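Sulfoquinovosidase (PDB 5AED) hydrolyses sulfoquinovosyl diacylglycerides and simple sulfoquinovosides such as sulfoquinovosyl glycerol, releasing sulfoquinovose for sulfoglycolysis. Local coordinates at residues Q100-L105 with R225-D230; D376-E381 with L416-S421. All coordinates share one frame; numbering follows the deposited sequence.

Contact 1 (Q100-L105 with R225-D230)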
loop_
_atom_site.group_PDB
_atom_site.type_symbol
_atom_site.label_atom_id
_atom_site.label_comp_id
_atom_site.label_asym_id
_atom_site.label_seq_id
_atom_site.Cartn_x
_atom_site.Cartn_y
_atom_site.Cartn_z
ATOM N N GLN A 100 -5.501 -12.582 -23.862
ATOM C CA GLN A 100 -6.084 -11.242 -24.092
ATOM C C GLN A 100 -5.227 -10.290 -24.932
ATOM O O GLN A 100 -5.537 -9.096 -25.024
ATOM C CB GLN A 100 -6.420 -10.575 -22.758
ATOM C CG GLN A 100 -7.502 -11.276 -21.933
ATOM C CD GLN A 100 -7.019 -12.476 -21.117
ATOM O OE1 GLN A 100 -5.826 -12.762 -21.020
ATOM N NE2 GLN A 100 -7.967 -13.188 -20.522
ATOM N N GLY A 101 -4.170 -10.791 -25.560
ATOM C CA GLY A 101 -3.347 -9.934 -26.399
ATOM C C GLY A 101 -2.259 -9.173 -25.671
ATOM O O GLY A 101 -1.752 -8.169 -26.184
ATOM N N ARG A 102 -1.876 -9.644 -24.482
ATOM C CA ARG A 102 -0.746 -9.019 -23.738
ATOM C C ARG A 102 0.556 -9.646 -24.196
ATOM O O ARG A 102 0.635 -10.865 -24.310
ATOM C CB ARG A 102 -0.873 -9.282 -22.234
ATOM C CG ARG A 102 -2.251 -9.022 -21.612
ATOM C CD ARG A 102 -2.164 -9.032 -20.088
ATOM N NE ARG A 102 -3.480 -8.819 -19.507
ATOM C CZ ARG A 102 -4.356 -9.780 -19.200
ATOM N NH1 ARG A 102 -4.088 -11.075 -19.379
ATOM N NH2 ARG A 102 -5.534 -9.439 -18.703
ATOM N N LEU A 103 1.594 -8.846 -24.390
ATOM C CA LEU A 103 2.950 -9.390 -24.606
ATOM C C LEU A 103 3.412 -10.191 -23.384
ATOM O O LEU A 103 3.448 -9.659 -22.282
ATOM C CB LEU A 103 3.938 -8.232 -24.882
ATOM C CG LEU A 103 5.418 -8.635 -24.954
ATOM C CD1 LEU A 103 5.676 -9.563 -26.128
ATOM C CD2 LEU A 103 6.298 -7.420 -24.983
ATOM N N LEU A 104 3.761 -11.452 -23.586
ATOM C CA LEU A 104 4.183 -12.384 -22.553
ATOM C C LEU A 104 5.622 -12.804 -22.829
ATOM O O LEU A 104 5.894 -13.331 -23.900
ATOM C CB LEU A 104 3.306 -13.650 -22.576
ATOM C CG LEU A 104 3.650 -14.756 -21.577
ATOM C CD1 LEU A 104 3.565 -14.231 -20.136
ATOM C CD2 LEU A 104 2.797 -16.025 -21.773
ATOM N N LEU A 105 6.503 -12.619 -21.836
ATOM C CA LEU A 105 7.947 -12.949 -21.899
ATOM C C LEU A 105 8.184 -14.001 -20.857
ATOM O O LEU A 105 7.887 -13.755 -19.678
ATOM C CB LEU A 105 8.811 -11.716 -21.556
ATOM C CG LEU A 105 9.349 -10.852 -22.669
ATOM C CD1 LEU A 105 8.395 -10.735 -23.835
ATOM C CD2 LEU A 105 9.827 -9.491 -22.161
ATOM N N ARG A 225 4.634 -9.606 -18.228
ATOM C CA ARG A 225 3.504 -9.280 -19.123
ATOM C C ARG A 225 3.395 -7.792 -19.282
ATOM O O ARG A 225 3.536 -7.037 -18.286
ATOM C CB ARG A 225 2.171 -9.705 -18.504
ATOM C CG ARG A 225 1.774 -11.139 -18.643
ATOM C CD ARG A 225 0.476 -11.394 -17.862
ATOM N NE ARG A 225 0.696 -12.548 -17.009
ATOM C CZ ARG A 225 0.780 -13.798 -17.452
ATOM N NH1 ARG A 225 0.606 -14.084 -18.744
ATOM N NH2 ARG A 225 1.046 -14.777 -16.600
ATOM N N PHE A 226 3.111 -7.358 -20.506
ATOM C CA PHE A 226 2.885 -5.947 -20.825
ATOM C C PHE A 226 1.586 -5.702 -21.572
ATOM O O PHE A 226 1.130 -6.544 -22.384
ATOM C CB PHE A 226 3.976 -5.393 -21.725
ATOM C CG PHE A 226 5.379 -5.663 -21.244
ATOM C CD1 PHE A 226 5.901 -6.933 -21.267
ATOM C CD2 PHE A 226 6.202 -4.606 -20.886
ATOM C CE1 PHE A 226 7.208 -7.162 -20.905
ATOM C CE2 PHE A 226 7.501 -4.826 -20.503
ATOM C CZ PHE A 226 8.005 -6.107 -20.495
ATOM N N GLU A 227 1.038 -4.508 -21.377
ATOM C CA GLU A 227 -0.146 -4.128 -22.118
ATOM C C GLU A 227 -0.065 -2.662 -22.280
ATOM O O GLU A 227 0.493 -1.976 -21.385
ATOM C CB GLU A 227 -1.395 -4.557 -21.347
ATOM C CG GLU A 227 -2.461 -5.080 -22.230
ATOM C CD GLU A 227 -3.734 -5.441 -21.515
ATOM O OE1 GLU A 227 -3.767 -5.713 -20.262
ATOM O OE2 GLU A 227 -4.731 -5.480 -22.270
ATOM N N CYS A 228 -0.538 -2.186 -23.440
ATOM C CA CYS A 228 -0.581 -0.788 -23.787
ATOM C C CYS A 228 -1.964 -0.227 -23.775
ATOM O O CYS A 228 -2.934 -0.942 -23.717
ATOM C CB CYS A 228 -0.010 -0.566 -25.151
ATOM S SG CYS A 228 1.726 -1.022 -25.294
ATOM N N ALA A 229 -2.034 1.088 -23.771
ATOM C CA ALA A 229 -3.309 1.772 -23.895
ATOM C C ALA A 229 -3.098 3.181 -24.369
ATOM O O ALA A 229 -1.953 3.685 -24.335
ATOM C CB ALA A 229 -4.065 1.754 -22.572
ATOM N N ASP A 230 -4.205 3.829 -24.770
ATOM C CA ASP A 230 -4.196 5.174 -25.379
ATOM C C ASP A 230 -4.229 6.277 -24.363
ATOM O O ASP A 230 -3.829 7.379 -24.666
ATOM C CB ASP A 230 -5.412 5.409 -26.301
ATOM C CG ASP A 230 -5.606 4.326 -27.336
ATOM O OD1 ASP A 230 -4.625 3.653 -27.706
ATOM O OD2 ASP A 230 -6.767 4.136 -27.771
HETATM O O HOH W 1 -6.043 -6.519 -18.874
#

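Contact 2 (D376-E381 with L416-S421)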
loop_
_atom_site.group_PDB
_atom_site.type_symbol
_atom_site.label_atom_id
_atom_site.label_comp_id
_atom_site.label_asym_id
_atom_site.label_seq_id
_atom_site.Cartn_x
_atom_site.Cartn_y
_atom_site.Cartn_z
ATOM N N ASP A 376 0.423 -20.825 9.407
ATOM C CA ASP A 376 0.845 -21.270 8.057
ATOM C C ASP A 376 -0.314 -21.199 7.099
ATOM O O ASP A 376 -1.020 -22.189 6.845
ATOM C CB ASP A 376 1.466 -22.681 8.079
ATOM C CG ASP A 376 2.249 -23.010 6.825
ATOM O OD1 ASP A 376 2.092 -22.364 5.762
ATOM O OD2 ASP A 376 3.071 -23.947 6.907
ATOM N N LEU A 377 -0.466 -20.021 6.505
ATOM C CA LEU A 377 -1.492 -19.804 5.508
ATOM C C LEU A 377 -1.353 -20.654 4.232
ATOM O O LEU A 377 -2.293 -20.720 3.458
ATOM C CB LEU A 377 -1.603 -18.313 5.160
ATOM C CG LEU A 377 -1.858 -17.396 6.363
ATOM C CD1 LEU A 377 -1.773 -15.945 5.936
ATOM C CD2 LEU A 377 -3.212 -17.703 6.982
ATOM N N THR A 378 -0.200 -21.280 3.995
ATOM C CA THR A 378 -0.095 -22.249 2.876
ATOM C C THR A 378 -0.668 -23.643 3.221
ATOM O O THR A 378 -0.778 -24.492 2.335
ATOM C CB THR A 378 1.353 -22.431 2.376
ATOM O OG1 THR A 378 2.041 -23.363 3.227
ATOM C CG2 THR A 378 2.138 -21.039 2.298
ATOM N N ASN A 379 -0.954 -23.896 4.503
ATOM C CA ASN A 379 -1.567 -25.156 4.945
ATOM C C ASN A 379 -3.066 -24.990 4.719
ATOM O O ASN A 379 -3.679 -24.148 5.343
ATOM C CB ASN A 379 -1.202 -25.367 6.412
ATOM C CG ASN A 379 -1.757 -26.657 7.022
ATOM O OD1 ASN A 379 -2.778 -27.203 6.584
ATOM N ND2 ASN A 379 -1.114 -27.089 8.102
ATOM N N PRO A 380 -3.659 -25.751 3.792
ATOM C CA PRO A 380 -5.100 -25.580 3.465
ATOM C C PRO A 380 -6.029 -25.521 4.689
ATOM O O PRO A 380 -6.943 -24.688 4.763
ATOM C CB PRO A 380 -5.425 -26.839 2.652
ATOM C CG PRO A 380 -4.123 -27.344 2.137
ATOM C CD PRO A 380 -3.036 -26.869 3.047
ATOM N N GLU A 381 -5.771 -26.389 5.654
ATOM C CA GLU A 381 -6.626 -26.474 6.817
ATOM C C GLU A 381 -6.261 -25.481 7.905
ATOM O O GLU A 381 -7.149 -25.061 8.612
ATOM C CB GLU A 381 -6.789 -27.917 7.295
ATOM C CG GLU A 381 -5.579 -28.633 7.846
ATOM C CD GLU A 381 -5.973 -29.884 8.665
ATOM O OE1 GLU A 381 -6.861 -29.794 9.566
ATOM O OE2 GLU A 381 -5.385 -30.966 8.414
ATOM N N LEU A 416 7.437 -24.071 5.264
ATOM C CA LEU A 416 6.000 -23.968 5.042
ATOM C C LEU A 416 5.437 -25.253 4.441
ATOM O O LEU A 416 6.111 -25.963 3.709
ATOM C CB LEU A 416 5.662 -22.816 4.075
ATOM C CG LEU A 416 5.957 -21.351 4.440
ATOM C CD1 LEU A 416 5.526 -21.052 5.866
ATOM C CD2 LEU A 416 7.429 -20.996 4.256
ATOM N N HIS A 417 4.149 -25.466 4.685
ATOM C CA HIS A 417 3.426 -26.687 4.330
ATOM C C HIS A 417 3.418 -26.975 2.841
ATOM O O HIS A 417 3.342 -28.119 2.443
ATOM C CB HIS A 417 2.001 -26.562 4.834
ATOM C CG HIS A 417 1.190 -27.806 4.694
ATOM N ND1 HIS A 417 0.491 -28.113 3.544
ATOM C CD2 HIS A 417 0.964 -28.821 5.562
ATOM C CE1 HIS A 417 -0.139 -29.262 3.710
ATOM N NE2 HIS A 417 0.137 -29.714 4.925
ATOM N N ASN A 418 3.469 -25.943 2.010
ATOM C CA ASN A 418 3.437 -26.125 0.556
ATOM C C ASN A 418 4.814 -26.413 -0.010
ATOM O O ASN A 418 4.966 -26.628 -1.187
ATOM C CB ASN A 418 2.817 -24.907 -0.118
ATOM C CG ASN A 418 3.749 -23.661 -0.116
ATOM O OD1 ASN A 418 4.792 -23.593 0.567
ATOM N ND2 ASN A 418 3.350 -22.665 -0.900
ATOM N N GLY A 419 5.831 -26.357 0.819
ATOM C CA GLY A 419 7.173 -26.704 0.377
ATOM C C GLY A 419 7.942 -25.666 -0.415
ATOM O O GLY A 419 9.034 -25.973 -0.915
ATOM N N VAL A 420 7.388 -24.457 -0.548
ATOM C CA VAL A 420 8.016 -23.413 -1.317
ATOM C C VAL A 420 8.940 -22.652 -0.387
ATOM O O VAL A 420 8.553 -22.330 0.725
ATOM C CB VAL A 420 6.964 -22.460 -1.900
ATOM C CG1 VAL A 420 7.634 -21.281 -2.577
ATOM C CG2 VAL A 420 6.069 -23.198 -2.895
ATOM N N SER A 421 10.154 -22.345 -0.835
ATOM C CA SER A 421 11.090 -21.568 -0.025
ATOM C C SER A 421 10.414 -20.324 0.610
ATOM O O SER A 421 9.617 -19.612 -0.034
ATOM C CB SER A 421 12.284 -21.114 -0.879
ATOM O OG SER A 421 13.201 -20.369 -0.070
#

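Contact 1 (Q100-L105 with R225-D230)
The R102 side chain crosses that of E227 at a slant where strands 103-109 and 221-228 run antiparallel. Its CB rests 3.4 Å from the backbone O of F226. With CG set anti to the carbonyl carbon and the chain extended from there to NE, the methylenes pass over the glutamate: CG of R102 is 3.9 Å from CD of E227, and CD of R102 meets OE1. NE then gives its hydrogen to E227 OE1 at 3.2 Å, a salt bridge whose N-H...O angle is only 142°. The arginine nitrogen stands above the carboxylate plane, the two flat groups being almost perpendicular at 86°. Water 1, in plane at the guanidinium edge, accepts from NH2 and donates to the same OE1, which also bonds to Y194 OH; NH1 is held by a salt bridge to D98. A leucine in place of R102 would probably leave E227 without its countercharge here and D98 short of a partner. The strands are neighbours in the β-sheet structure of the N-terminal galactose mutarotase-like region, a standard module of family 31 glycosidases. L103 and F226 form a hydrogen-bonded antiparallel pair: F226 N donates to L103 O at 2.9 Å, while the return bond from L103 N is weak. On their side of the strands, CD2 of L103 packs 3.8 Å from CD1 of the phenyl ring, and CD2 of L105 meets CE1 at 3.7 Å. L104 and R225, a non-hydrogen-bonded pair, point the other way and lie side by side. The arginine chain bends at chi3 (-129°), bringing NH1 to 3.3 Å from L104 CD1, while its NH2 forms a salt bridge with D198.

Contact 2 (D376-E381 with L416-S421)
D376 turns its carboxylate to L416 and H417 with CG trans to the main-chain N (chi1 -164°), while T378 OG1 sits between its own N and carbonyl carbon (chi1 82°), facing the backbone of H417 and N418. D376 OD2 accepts from H417 N at 2.9 Å on its syn side, close to the carboxylate plane. OD1 takes two bonds from one face of that plane: T378 OG1 donates at 2.7 Å, syn, and T378 N reaches the anti side. The threonine oxygen, its proton thus committed to D376, accepts from N418 N at 3.2 Å; beside it, T378 CB packs against the N418 amide, CG at 3.7 Å. The N379 amide stacks over one face of the H417 imidazole, offset toward the rim with the planes 19° apart, and CD of P380 touches ND1 at 3.8 Å. M425 and W429 of helix 422-443 also touch T378. In this TIM-barrel region, the two partners are type I turns, D376-N379 and L416-G419, each leading toward a helix: D376 OD1 closes an Asx turn, and N379 is the N-cap of helix 380-395, its OD1 accepting from E381 N.

Contact 1 is complete within the β-rich N-terminal part of the chain, and contact 2 comes later, in the TIM-barrel region, so the two follow one another along the chain. Their centres are 32 Å apart and their nearest atoms about 17 Å, so they do not meet. Each centre lies about 24 Å from the centre of the chain, and both contacts are away from the catalytic and substrate-binding residues. Contact 2 nevertheless brackets strand 401-404 in sequence: 376-381 precedes that strand and 416-421 follows it, with the nucleophile D405 and E408, active by similarity, in between. Contact 1 pairs neighbouring strands, whereas contact 2 joins turns leading into two helices.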